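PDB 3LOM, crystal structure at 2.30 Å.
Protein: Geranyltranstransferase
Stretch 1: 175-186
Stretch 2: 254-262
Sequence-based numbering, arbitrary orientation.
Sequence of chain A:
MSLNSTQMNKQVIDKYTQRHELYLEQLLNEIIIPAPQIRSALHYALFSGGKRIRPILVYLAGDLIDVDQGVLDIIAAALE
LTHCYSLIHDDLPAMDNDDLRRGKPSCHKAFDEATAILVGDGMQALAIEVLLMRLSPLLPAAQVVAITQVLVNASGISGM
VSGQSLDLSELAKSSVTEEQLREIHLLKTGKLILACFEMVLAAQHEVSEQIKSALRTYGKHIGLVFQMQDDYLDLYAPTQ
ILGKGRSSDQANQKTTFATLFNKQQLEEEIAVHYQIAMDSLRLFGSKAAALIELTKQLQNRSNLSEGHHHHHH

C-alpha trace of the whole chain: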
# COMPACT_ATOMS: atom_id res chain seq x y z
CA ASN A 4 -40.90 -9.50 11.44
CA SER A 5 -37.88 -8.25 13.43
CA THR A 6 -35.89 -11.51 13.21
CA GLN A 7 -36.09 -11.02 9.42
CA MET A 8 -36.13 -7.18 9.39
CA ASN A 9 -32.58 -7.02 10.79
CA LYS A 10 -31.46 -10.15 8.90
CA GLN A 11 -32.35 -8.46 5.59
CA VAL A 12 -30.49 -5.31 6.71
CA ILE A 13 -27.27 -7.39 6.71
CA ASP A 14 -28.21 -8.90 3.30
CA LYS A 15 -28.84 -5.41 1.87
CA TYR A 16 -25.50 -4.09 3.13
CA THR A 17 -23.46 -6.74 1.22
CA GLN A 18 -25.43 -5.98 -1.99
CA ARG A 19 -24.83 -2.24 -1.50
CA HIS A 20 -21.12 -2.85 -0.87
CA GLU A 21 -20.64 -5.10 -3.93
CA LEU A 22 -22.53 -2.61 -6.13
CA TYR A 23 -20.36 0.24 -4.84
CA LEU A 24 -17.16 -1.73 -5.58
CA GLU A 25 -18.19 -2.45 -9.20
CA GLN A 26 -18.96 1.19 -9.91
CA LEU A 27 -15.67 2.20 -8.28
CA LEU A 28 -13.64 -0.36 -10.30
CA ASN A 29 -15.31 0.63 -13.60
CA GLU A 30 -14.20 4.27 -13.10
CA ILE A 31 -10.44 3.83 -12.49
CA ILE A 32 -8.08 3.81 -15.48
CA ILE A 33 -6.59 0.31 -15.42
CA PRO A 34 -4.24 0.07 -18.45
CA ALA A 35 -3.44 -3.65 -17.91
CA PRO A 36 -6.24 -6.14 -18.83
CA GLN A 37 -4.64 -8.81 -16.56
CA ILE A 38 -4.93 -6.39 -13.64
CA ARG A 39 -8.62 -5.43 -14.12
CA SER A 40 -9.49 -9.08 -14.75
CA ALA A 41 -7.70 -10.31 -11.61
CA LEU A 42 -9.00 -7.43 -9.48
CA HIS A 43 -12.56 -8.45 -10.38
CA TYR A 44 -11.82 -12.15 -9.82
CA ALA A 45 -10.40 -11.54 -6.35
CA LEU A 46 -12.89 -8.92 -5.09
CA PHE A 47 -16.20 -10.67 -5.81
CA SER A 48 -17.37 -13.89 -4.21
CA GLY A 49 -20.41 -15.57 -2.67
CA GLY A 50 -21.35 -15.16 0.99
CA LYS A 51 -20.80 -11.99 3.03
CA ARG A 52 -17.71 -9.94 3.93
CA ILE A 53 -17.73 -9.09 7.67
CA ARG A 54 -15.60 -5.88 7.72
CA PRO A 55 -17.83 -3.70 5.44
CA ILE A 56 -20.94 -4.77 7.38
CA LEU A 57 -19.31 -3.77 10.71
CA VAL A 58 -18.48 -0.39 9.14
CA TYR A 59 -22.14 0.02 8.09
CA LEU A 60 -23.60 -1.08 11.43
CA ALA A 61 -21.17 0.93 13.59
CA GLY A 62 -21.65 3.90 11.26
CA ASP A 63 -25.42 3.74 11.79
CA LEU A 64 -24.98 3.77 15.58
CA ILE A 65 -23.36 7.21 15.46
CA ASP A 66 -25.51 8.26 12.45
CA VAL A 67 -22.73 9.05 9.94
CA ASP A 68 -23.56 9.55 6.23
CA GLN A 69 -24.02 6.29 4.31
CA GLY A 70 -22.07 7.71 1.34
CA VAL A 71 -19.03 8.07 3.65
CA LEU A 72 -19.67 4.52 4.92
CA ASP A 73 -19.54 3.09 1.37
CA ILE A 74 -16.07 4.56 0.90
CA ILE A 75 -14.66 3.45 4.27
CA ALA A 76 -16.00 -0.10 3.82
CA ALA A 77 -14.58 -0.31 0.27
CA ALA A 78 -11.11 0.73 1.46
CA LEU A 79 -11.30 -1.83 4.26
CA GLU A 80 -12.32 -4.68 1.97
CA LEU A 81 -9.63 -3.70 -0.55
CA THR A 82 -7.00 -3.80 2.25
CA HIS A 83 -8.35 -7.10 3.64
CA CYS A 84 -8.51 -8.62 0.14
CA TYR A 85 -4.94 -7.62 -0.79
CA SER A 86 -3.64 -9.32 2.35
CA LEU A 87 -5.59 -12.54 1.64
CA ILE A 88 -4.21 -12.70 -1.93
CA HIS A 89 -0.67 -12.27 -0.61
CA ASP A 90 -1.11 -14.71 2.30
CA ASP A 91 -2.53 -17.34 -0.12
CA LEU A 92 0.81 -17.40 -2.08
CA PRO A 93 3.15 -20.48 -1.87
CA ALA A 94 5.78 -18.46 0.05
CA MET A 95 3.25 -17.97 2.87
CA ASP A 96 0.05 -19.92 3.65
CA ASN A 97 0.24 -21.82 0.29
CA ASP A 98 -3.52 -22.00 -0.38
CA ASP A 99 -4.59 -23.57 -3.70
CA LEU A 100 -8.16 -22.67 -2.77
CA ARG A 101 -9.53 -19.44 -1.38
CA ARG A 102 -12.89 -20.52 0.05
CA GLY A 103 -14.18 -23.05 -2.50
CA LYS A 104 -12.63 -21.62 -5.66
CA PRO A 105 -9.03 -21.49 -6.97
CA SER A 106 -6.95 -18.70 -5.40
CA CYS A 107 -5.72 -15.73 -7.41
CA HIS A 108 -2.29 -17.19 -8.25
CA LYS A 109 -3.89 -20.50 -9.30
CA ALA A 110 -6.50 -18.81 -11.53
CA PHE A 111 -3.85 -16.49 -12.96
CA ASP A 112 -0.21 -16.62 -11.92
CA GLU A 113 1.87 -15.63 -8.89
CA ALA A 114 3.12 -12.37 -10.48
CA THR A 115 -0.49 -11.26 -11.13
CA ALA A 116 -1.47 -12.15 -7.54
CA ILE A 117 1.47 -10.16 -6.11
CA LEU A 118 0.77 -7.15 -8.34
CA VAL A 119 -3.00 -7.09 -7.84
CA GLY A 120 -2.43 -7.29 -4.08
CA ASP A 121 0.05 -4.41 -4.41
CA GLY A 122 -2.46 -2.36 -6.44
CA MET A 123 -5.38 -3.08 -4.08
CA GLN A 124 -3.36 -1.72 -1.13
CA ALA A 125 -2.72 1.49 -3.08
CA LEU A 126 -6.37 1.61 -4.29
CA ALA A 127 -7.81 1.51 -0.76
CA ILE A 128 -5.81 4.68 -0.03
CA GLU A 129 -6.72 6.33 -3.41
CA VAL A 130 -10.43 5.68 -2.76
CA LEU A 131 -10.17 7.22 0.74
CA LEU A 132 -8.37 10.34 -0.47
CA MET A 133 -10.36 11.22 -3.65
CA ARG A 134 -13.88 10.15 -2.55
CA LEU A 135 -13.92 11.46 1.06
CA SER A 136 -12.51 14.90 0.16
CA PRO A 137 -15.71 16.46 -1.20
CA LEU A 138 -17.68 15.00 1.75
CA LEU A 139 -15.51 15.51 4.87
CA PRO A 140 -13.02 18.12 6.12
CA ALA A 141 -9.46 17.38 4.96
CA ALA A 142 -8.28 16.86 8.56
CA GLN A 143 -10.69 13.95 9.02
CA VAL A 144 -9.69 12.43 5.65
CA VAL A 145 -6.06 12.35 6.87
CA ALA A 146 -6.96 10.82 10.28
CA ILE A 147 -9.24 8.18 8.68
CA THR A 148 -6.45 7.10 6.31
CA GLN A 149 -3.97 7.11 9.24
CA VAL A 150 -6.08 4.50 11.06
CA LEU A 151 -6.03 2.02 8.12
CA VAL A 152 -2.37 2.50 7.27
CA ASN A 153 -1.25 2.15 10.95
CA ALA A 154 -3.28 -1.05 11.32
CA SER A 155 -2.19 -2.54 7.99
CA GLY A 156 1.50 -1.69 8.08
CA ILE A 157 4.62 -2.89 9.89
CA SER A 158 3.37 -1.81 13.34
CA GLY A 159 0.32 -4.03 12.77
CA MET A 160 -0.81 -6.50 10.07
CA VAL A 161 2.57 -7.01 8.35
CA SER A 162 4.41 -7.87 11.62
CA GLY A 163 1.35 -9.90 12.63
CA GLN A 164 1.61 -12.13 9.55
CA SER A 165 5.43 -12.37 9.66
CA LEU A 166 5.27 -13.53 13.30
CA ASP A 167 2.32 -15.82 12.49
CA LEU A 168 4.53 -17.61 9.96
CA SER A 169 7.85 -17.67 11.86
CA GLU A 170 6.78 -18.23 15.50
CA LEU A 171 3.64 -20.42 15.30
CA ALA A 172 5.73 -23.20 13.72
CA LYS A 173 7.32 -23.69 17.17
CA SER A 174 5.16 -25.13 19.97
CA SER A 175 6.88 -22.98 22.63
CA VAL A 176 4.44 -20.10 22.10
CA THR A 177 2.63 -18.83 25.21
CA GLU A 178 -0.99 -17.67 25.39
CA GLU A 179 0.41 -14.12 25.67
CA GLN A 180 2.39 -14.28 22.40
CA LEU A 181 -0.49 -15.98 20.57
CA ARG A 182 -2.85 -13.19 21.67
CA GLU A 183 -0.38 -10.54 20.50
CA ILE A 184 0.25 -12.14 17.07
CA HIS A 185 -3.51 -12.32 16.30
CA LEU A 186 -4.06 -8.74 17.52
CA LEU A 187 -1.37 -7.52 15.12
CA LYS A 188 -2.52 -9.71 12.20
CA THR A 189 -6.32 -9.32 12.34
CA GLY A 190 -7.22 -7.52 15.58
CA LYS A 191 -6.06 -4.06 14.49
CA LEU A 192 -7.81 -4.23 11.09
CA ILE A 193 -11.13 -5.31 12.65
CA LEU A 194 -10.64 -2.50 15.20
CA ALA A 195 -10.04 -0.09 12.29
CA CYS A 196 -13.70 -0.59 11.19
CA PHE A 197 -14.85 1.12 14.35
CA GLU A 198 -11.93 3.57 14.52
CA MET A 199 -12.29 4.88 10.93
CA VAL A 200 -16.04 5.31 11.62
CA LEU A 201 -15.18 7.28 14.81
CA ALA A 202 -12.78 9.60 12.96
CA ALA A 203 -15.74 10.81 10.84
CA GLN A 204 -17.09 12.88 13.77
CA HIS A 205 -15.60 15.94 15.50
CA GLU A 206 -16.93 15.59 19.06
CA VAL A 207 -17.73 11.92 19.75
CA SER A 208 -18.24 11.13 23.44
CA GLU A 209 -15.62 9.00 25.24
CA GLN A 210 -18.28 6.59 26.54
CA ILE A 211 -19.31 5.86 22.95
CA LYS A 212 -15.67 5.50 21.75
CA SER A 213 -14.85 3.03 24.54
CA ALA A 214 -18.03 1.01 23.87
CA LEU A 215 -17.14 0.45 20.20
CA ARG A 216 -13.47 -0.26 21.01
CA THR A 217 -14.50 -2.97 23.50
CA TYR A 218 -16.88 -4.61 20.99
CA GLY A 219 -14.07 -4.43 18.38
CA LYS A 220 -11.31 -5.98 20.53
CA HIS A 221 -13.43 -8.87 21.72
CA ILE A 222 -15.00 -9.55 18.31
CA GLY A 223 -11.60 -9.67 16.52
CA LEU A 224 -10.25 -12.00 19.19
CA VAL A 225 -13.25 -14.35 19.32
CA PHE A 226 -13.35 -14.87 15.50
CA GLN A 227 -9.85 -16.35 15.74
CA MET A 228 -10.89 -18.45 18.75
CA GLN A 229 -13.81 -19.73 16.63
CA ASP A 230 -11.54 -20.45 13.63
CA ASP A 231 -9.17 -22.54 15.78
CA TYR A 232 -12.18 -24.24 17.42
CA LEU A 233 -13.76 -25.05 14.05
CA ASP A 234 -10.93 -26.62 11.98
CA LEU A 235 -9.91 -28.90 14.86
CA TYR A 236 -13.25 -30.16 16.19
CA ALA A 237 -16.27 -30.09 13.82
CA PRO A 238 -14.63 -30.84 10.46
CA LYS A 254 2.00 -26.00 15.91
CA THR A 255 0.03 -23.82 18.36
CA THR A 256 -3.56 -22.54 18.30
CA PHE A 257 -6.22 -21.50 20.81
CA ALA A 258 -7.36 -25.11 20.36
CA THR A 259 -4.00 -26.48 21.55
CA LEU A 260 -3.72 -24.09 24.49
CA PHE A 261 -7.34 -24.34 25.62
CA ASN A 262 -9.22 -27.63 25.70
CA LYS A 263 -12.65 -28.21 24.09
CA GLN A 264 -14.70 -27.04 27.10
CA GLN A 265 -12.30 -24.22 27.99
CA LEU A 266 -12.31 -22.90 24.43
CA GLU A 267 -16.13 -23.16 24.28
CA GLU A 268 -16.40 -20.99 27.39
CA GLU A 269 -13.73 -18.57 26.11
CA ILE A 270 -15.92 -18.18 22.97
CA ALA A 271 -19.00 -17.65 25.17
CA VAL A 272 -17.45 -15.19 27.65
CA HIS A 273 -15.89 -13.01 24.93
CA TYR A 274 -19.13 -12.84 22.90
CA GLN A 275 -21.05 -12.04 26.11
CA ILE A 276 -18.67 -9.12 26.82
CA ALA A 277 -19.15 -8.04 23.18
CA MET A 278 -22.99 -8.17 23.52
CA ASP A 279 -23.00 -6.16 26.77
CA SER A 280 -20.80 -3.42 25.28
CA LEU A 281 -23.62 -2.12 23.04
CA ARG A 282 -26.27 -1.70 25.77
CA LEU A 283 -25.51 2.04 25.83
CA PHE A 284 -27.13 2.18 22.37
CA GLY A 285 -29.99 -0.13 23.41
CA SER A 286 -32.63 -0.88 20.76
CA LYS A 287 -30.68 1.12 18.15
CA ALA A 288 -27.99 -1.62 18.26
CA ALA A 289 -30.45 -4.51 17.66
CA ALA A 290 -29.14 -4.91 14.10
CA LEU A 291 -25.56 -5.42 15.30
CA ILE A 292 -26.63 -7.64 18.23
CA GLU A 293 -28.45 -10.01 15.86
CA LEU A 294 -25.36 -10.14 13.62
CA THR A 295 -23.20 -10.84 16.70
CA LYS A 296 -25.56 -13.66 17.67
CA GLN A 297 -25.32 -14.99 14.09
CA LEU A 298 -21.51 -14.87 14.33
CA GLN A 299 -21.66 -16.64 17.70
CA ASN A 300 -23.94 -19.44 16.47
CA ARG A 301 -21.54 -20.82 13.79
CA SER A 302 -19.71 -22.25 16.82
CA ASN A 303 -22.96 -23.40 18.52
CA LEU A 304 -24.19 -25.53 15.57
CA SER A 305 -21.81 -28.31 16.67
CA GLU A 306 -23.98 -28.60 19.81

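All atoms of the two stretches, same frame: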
# COMPACT_ATOMS: atom_id res chain seq x y z
N SER A 175 6.42 -23.62 21.39
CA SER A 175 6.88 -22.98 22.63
C SER A 175 6.15 -21.67 22.90
O SER A 175 6.47 -20.94 23.85
CB SER A 175 8.39 -22.73 22.56
OG SER A 175 9.08 -23.87 22.08
N VAL A 176 5.16 -21.37 22.06
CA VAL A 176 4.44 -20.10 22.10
C VAL A 176 3.43 -20.08 23.26
O VAL A 176 2.59 -20.98 23.40
CB VAL A 176 3.76 -19.81 20.73
CG1 VAL A 176 2.85 -18.59 20.80
CG2 VAL A 176 4.81 -19.60 19.65
N THR A 177 3.54 -19.04 24.09
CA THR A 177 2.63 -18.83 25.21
C THR A 177 1.28 -18.31 24.73
O THR A 177 1.13 -17.93 23.57
CB THR A 177 3.21 -17.82 26.24
OG1 THR A 177 3.54 -16.59 25.57
CG2 THR A 177 4.45 -18.38 26.92
N GLU A 178 0.31 -18.28 25.64
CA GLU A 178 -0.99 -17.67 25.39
C GLU A 178 -0.84 -16.18 25.11
O GLU A 178 -1.54 -15.63 24.26
CB GLU A 178 -1.91 -17.88 26.59
CG GLU A 178 -3.37 -17.54 26.34
CD GLU A 178 -4.16 -17.37 27.61
OE1 GLU A 178 -4.12 -18.28 28.47
OE2 GLU A 178 -4.82 -16.32 27.76
N GLU A 179 0.10 -15.55 25.81
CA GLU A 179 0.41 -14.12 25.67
C GLU A 179 0.85 -13.77 24.25
O GLU A 179 0.30 -12.84 23.64
CB GLU A 179 1.49 -13.71 26.68
CG GLU A 179 1.55 -12.21 26.97
CD GLU A 179 0.59 -11.79 28.08
OE1 GLU A 179 0.87 -12.11 29.26
OE2 GLU A 179 -0.43 -11.14 27.78
N GLN A 180 1.84 -14.50 23.74
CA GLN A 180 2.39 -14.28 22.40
C GLN A 180 1.35 -14.53 21.31
O GLN A 180 1.24 -13.75 20.36
CB GLN A 180 3.60 -15.18 22.16
CG GLN A 180 4.83 -14.83 22.95
CD GLN A 180 5.77 -16.00 23.12
OE1 GLN A 180 5.35 -17.11 23.45
NE2 GLN A 180 7.07 -15.77 22.90
N LEU A 181 0.60 -15.62 21.46
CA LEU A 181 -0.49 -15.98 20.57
C LEU A 181 -1.56 -14.88 20.48
O LEU A 181 -2.05 -14.58 19.40
CB LEU A 181 -1.13 -17.30 21.02
CG LEU A 181 -2.26 -17.91 20.19
CD1 LEU A 181 -1.75 -18.43 18.86
CD2 LEU A 181 -2.92 -19.03 20.97
N ARG A 182 -1.89 -14.28 21.63
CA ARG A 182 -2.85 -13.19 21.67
C ARG A 182 -2.32 -11.93 20.99
O ARG A 182 -3.08 -11.19 20.37
CB ARG A 182 -3.26 -12.90 23.12
CG ARG A 182 -4.31 -13.86 23.66
CD ARG A 182 -4.49 -13.71 25.16
NE ARG A 182 -5.88 -13.90 25.57
CZ ARG A 182 -6.82 -12.96 25.53
NH1 ARG A 182 -8.06 -13.24 25.93
NH2 ARG A 182 -6.54 -11.73 25.11
N GLU A 183 -1.02 -11.70 21.11
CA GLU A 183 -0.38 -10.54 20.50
C GLU A 183 -0.28 -10.66 18.97
O GLU A 183 -0.60 -9.71 18.25
CB GLU A 183 1.00 -10.29 21.14
CG GLU A 183 1.83 -9.14 20.54
CD GLU A 183 1.19 -7.76 20.69
OE1 GLU A 183 1.53 -6.86 19.89
OE2 GLU A 183 0.35 -7.56 21.61
N ILE A 184 0.14 -11.83 18.50
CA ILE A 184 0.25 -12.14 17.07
C ILE A 184 -1.08 -11.93 16.32
O ILE A 184 -1.11 -11.26 15.28
CB ILE A 184 0.82 -13.57 16.86
CG1 ILE A 184 2.33 -13.57 17.16
CG2 ILE A 184 0.58 -14.05 15.44
CD1 ILE A 184 2.89 -14.91 17.60
N HIS A 185 -2.17 -12.46 16.88
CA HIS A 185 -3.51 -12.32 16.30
C HIS A 185 -4.06 -10.89 16.35
O HIS A 185 -4.80 -10.48 15.46
CB HIS A 185 -4.49 -13.29 16.95
CG HIS A 185 -4.26 -14.72 16.57
ND1 HIS A 185 -4.16 -15.14 15.26
CD2 HIS A 185 -4.12 -15.83 17.33
CE1 HIS A 185 -3.95 -16.44 15.24
NE2 HIS A 185 -3.93 -16.89 16.48
N LEU A 186 -3.69 -10.15 17.40
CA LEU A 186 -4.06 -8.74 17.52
C LEU A 186 -3.37 -7.92 16.43
O LEU A 186 -3.97 -7.03 15.84
CB LEU A 186 -3.72 -8.18 18.91
CG LEU A 186 -3.78 -6.66 19.14
CD1 LEU A 186 -5.17 -6.07 18.88
CD2 LEU A 186 -3.30 -6.28 20.54
N LYS A 254 3.00 -27.06 16.09
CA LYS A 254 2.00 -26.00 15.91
C LYS A 254 1.36 -25.55 17.22
O LYS A 254 1.41 -26.27 18.23
CB LYS A 254 0.92 -26.44 14.92
CG LYS A 254 0.98 -25.73 13.57
CD LYS A 254 0.43 -24.30 13.67
CE LYS A 254 0.30 -23.66 12.30
NZ LYS A 254 -0.46 -22.38 12.37
N THR A 255 0.76 -24.36 17.20
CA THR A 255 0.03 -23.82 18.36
C THR A 255 -1.16 -22.95 17.96
O THR A 255 -1.03 -22.01 17.17
CB THR A 255 0.96 -23.06 19.34
OG1 THR A 255 0.17 -22.24 20.21
CG2 THR A 255 1.96 -22.19 18.59
N THR A 256 -2.32 -23.29 18.50
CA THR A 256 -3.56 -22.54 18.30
C THR A 256 -4.24 -22.33 19.64
O THR A 256 -3.78 -22.85 20.67
CB THR A 256 -4.55 -23.30 17.38
OG1 THR A 256 -4.83 -24.59 17.93
CG2 THR A 256 -4.00 -23.47 15.96
N PHE A 257 -5.34 -21.58 19.64
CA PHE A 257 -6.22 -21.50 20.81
C PHE A 257 -6.77 -22.88 21.18
O PHE A 257 -7.07 -23.14 22.34
CB PHE A 257 -7.37 -20.52 20.57
CG PHE A 257 -6.98 -19.06 20.66
CD1 PHE A 257 -6.68 -18.48 21.89
CD2 PHE A 257 -6.91 -18.28 19.51
CE1 PHE A 257 -6.32 -17.13 21.97
CE2 PHE A 257 -6.54 -16.93 19.58
CZ PHE A 257 -6.25 -16.36 20.82
N ALA A 258 -6.86 -23.76 20.18
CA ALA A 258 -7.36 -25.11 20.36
C ALA A 258 -6.30 -26.11 20.83
O ALA A 258 -6.60 -27.28 21.05
CB ALA A 258 -8.01 -25.60 19.08
N THR A 259 -5.06 -25.65 20.96
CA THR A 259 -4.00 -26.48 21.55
C THR A 259 -3.67 -25.98 22.95
O THR A 259 -3.15 -26.74 23.78
CB THR A 259 -2.71 -26.48 20.69
OG1 THR A 259 -2.22 -25.15 20.54
CG2 THR A 259 -2.97 -27.10 19.31
N LEU A 260 -3.99 -24.72 23.21
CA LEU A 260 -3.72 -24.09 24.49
C LEU A 260 -4.92 -24.14 25.43
O LEU A 260 -4.75 -24.23 26.64
CB LEU A 260 -3.22 -22.66 24.30
CG LEU A 260 -1.70 -22.42 24.38
CD1 LEU A 260 -0.85 -23.49 23.66
CD2 LEU A 260 -1.37 -21.05 23.84
N PHE A 261 -6.12 -24.06 24.87
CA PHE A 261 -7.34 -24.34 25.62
C PHE A 261 -7.90 -25.67 25.16
O PHE A 261 -7.76 -26.02 23.99
CB PHE A 261 -8.40 -23.26 25.39
CG PHE A 261 -7.97 -21.89 25.82
CD1 PHE A 261 -7.51 -20.97 24.88
CD2 PHE A 261 -8.03 -21.51 27.15
CE1 PHE A 261 -7.11 -19.70 25.26
CE2 PHE A 261 -7.63 -20.24 27.55
CZ PHE A 261 -7.17 -19.34 26.60
N ASN A 262 -8.53 -26.40 26.07
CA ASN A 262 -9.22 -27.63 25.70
C ASN A 262 -10.62 -27.32 25.17
O ASN A 262 -11.06 -26.17 25.23
CB ASN A 262 -9.19 -28.66 26.86
CG ASN A 262 -10.49 -28.72 27.66
OD1 ASN A 262 -11.02 -27.71 28.13
ND2 ASN A 262 -11.00 -29.94 27.84

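No hydrogen bond joins these two stretches: 468 Å² of surface, both sides summed, is closed mainly by apolar packing, and the capping bonds and the salt bridge each lie within one stretch. The contact even buries one hydroxyl, Thr-255 OG1, without a partner anywhere in the model.

The backbones stay well apart, their CA atoms 6.9 Å from each other at Val-176 and Thr-255 and 7.6 Å at Leu-181 and Thr-256, so side chains fill the space between. Leu-181, pointing toward stretch 2 from the first turn of its helix, is the hub. Its CD2 sits 3.9 Å from the centroid of the Phe-257 ring and only 11° off the ring normal, a CH-pi contact over the face. The same methyl lies 3.8 Å from Leu-260 CD2 and 3.8 Å from Phe-257 N, so it packs against both the first and the last residue of the short helix 257-260. Leu-260 CD2 also reaches the backbone of stretch 1, 3.7 Å from Glu-178 N.

One turn further along, His-185 meets Phe-257 rim to rim, with His-185 CD2 3.5 Å from Phe-257 CE2 and the planes at 25°. Arg-182 lays its aliphatic CG at the edge of the same ring, 4.2 Å from Phe-257 CE1, while its NE forms a salt bridge with Glu-178 OE2 at 3.4 Å. Before the helix, Val-176 CB packs against Thr-255 CG2 at 3.7 Å, an apolar use of the threonine methyl.

Local capping holds both helix starts. Thr-177 OG1 accepts from Gln-180 N at 3.3 Å, and Gln-180 OE1 returns to Thr-177 N at 2.7 Å, a reciprocal box. In stretch 2, Thr-256 OG1 takes a weak bond from Ala-258 N at 3.1 Å, and Thr-256 N donates to Thr-259 OG1 at 2.8 Å. The rule to read here is division by range: polar bonds run within each segment, and mainly apolar contacts run between them.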